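PDB 2WAG: lysozyme, putative from Bacillus anthracis, which is a family GH25 lysozyme that probably cleaves the glycan strands of bacterial cell-wall peptidoglycan with retention of anomeric configuration. Local coordinates for residues A[120-125]-A[156-161]. Numbering follows the deposited sequence.
Sequences EDVTKE and DAYPQC
The phenol of Tyr158 reaches from the loop before strand 162-166 to the first turns of helix 119-137, where its hydroxyl meets Thr123. Tyr158 OH lies 3.2 Å from Thr123 CA, so its closest approach is to the helix backbone, and the ring is set obliquely to that carbon. The two hydroxyls, Thr123 OG1 and Tyr158 OH, are 3.7 Å apart and are joined through a single water, which sits 2.9 Å from Thr123 OG1 and 2.7 Å from Tyr158 OH, in the plane of the tyrosine ring at its edge. With OG1 beside its own backbone N (chi1 -60°), the threonine hydroxyl can serve both this water and the carbonyl oxygen of Arg119, one turn earlier. Val122 adds a looser touch, its CG1 4.4 Å from Tyr158 OH.

The first torsion of Tyr158 (chi1 -52°) puts CG anti to the carbonyl carbon, and this turns the ring toward the helix from a residue whose backbone is left-handed. Its carbonyl oxygen accepts the Cys161 N-H in a type I beta turn and also a hydrogen bond from Arg178. Leu126, Ile130 and Leu143 pack round the buried side chain, while neighbouring Ala157 belongs to the magnesium site. The tyrosine thus bridges from its loop to helix 119-137, joining an outer helix to the loop entering a parallel strand within the modified beta/alpha (TIM-like) barrel of family GH25.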
# COMPACT_ATOMS: atom_id res chain seq x y z
N GLU A 120 2.86 18.75 -19.42
CA GLU A 120 1.98 19.44 -20.39
C GLU A 120 0.80 18.58 -20.78
O GLU A 120 -0.32 19.07 -20.93
CB GLU A 120 2.77 19.77 -21.68
CG GLU A 120 1.90 20.27 -22.88
CD GLU A 120 2.60 20.20 -24.27
OE1 GLU A 120 2.04 20.73 -25.27
OE2 GLU A 120 3.69 19.60 -24.37
N ASP A 121 1.06 17.30 -21.00
CA ASP A 121 0.00 16.43 -21.45
C ASP A 121 -1.00 16.15 -20.35
O ASP A 121 -2.18 15.99 -20.62
CB ASP A 121 0.58 15.13 -22.00
CG ASP A 121 1.40 15.35 -23.26
OD1 ASP A 121 1.05 16.24 -24.05
OD2 ASP A 121 2.39 14.63 -23.45
N VAL A 122 -0.54 16.09 -19.11
CA VAL A 122 -1.45 15.93 -18.00
C VAL A 122 -2.28 17.22 -17.81
O VAL A 122 -3.48 17.15 -17.66
CB VAL A 122 -0.69 15.54 -16.73
CG1 VAL A 122 -1.63 15.43 -15.55
CG2 VAL A 122 0.05 14.21 -16.97
N THR A 123 -1.63 18.38 -17.86
CA THR A 123 -2.37 19.63 -17.72
C THR A 123 -3.50 19.74 -18.75
O THR A 123 -4.60 20.14 -18.43
CB THR A 123 -1.43 20.83 -17.79
OG1 THR A 123 -0.47 20.74 -16.74
CG2 THR A 123 -2.21 22.15 -17.68
N LYS A 124 -3.21 19.38 -20.00
CA LYS A 124 -4.25 19.51 -21.03
C LYS A 124 -5.49 18.69 -20.67
O LYS A 124 -6.63 19.17 -20.71
CB LYS A 124 -3.76 19.02 -22.41
CG LYS A 124 -2.73 19.89 -23.08
CD LYS A 124 -2.39 19.29 -24.46
CE LYS A 124 -1.21 19.95 -25.10
NZ LYS A 124 -1.07 19.49 -26.52
N GLU A 125 -5.28 17.41 -20.35
CA GLU A 125 -6.40 16.52 -20.21
C GLU A 125 -7.09 16.68 -18.85
O GLU A 125 -8.32 16.67 -18.76
CB GLU A 125 -5.96 15.06 -20.42
CG GLU A 125 -5.25 14.83 -21.76
CD GLU A 125 -6.03 15.30 -22.97
OE1 GLU A 125 -7.27 15.31 -22.93
OE2 GLU A 125 -5.36 15.63 -23.99
N ASP A 156 2.32 23.87 -7.91
CA ASP A 156 2.35 25.12 -8.68
C ASP A 156 1.30 25.12 -9.81
O ASP A 156 1.56 25.58 -10.94
CB ASP A 156 3.75 25.35 -9.29
CG ASP A 156 4.84 25.40 -8.25
OD1 ASP A 156 4.64 26.07 -7.22
OD2 ASP A 156 5.92 24.80 -8.49
N ALA A 157 0.12 24.60 -9.53
CA ALA A 157 -0.91 24.45 -10.54
C ALA A 157 -2.26 24.22 -9.89
O ALA A 157 -2.38 24.15 -8.66
CB ALA A 157 -0.54 23.31 -11.50
N TYR A 158 -3.30 24.13 -10.71
CA TYR A 158 -4.66 23.83 -10.27
C TYR A 158 -5.11 24.62 -9.04
O TYR A 158 -5.64 24.06 -8.08
CB TYR A 158 -4.84 22.33 -10.02
CG TYR A 158 -4.41 21.53 -11.22
CD1 TYR A 158 -5.23 21.42 -12.35
CD2 TYR A 158 -3.15 20.95 -11.28
CE1 TYR A 158 -4.81 20.72 -13.48
CE2 TYR A 158 -2.72 20.23 -12.41
CZ TYR A 158 -3.57 20.12 -13.50
OH TYR A 158 -3.18 19.42 -14.63
N PRO A 159 -4.99 25.95 -9.09
CA PRO A 159 -5.51 26.74 -7.97
C PRO A 159 -7.04 26.66 -7.87
O PRO A 159 -7.59 26.95 -6.81
CB PRO A 159 -5.05 28.17 -8.28
CG PRO A 159 -4.85 28.18 -9.77
CD PRO A 159 -4.39 26.79 -10.14
N GLN A 160 -7.70 26.22 -8.94
CA GLN A 160 -9.16 26.11 -8.97
C GLN A 160 -9.68 24.85 -8.29
O GLN A 160 -10.88 24.64 -8.23
CB GLN A 160 -9.72 26.19 -10.41
CG GLN A 160 -9.46 25.02 -11.35
CD GLN A 160 -8.07 24.99 -12.01
OE1 GLN A 160 -7.10 25.55 -11.50
NE2 GLN A 160 -7.98 24.33 -13.17
N CYS A 161 -8.79 24.00 -7.77
CA CYS A 161 -9.20 22.74 -7.12
C CYS A 161 -8.82 22.72 -5.66
O CYS A 161 -8.01 23.43 -5.28
CB CYS A 161 -8.54 21.52 -7.78
SG CYS A 161 -9.02 21.35 -9.58
O HOH W 1 -0.56 18.72 -14.70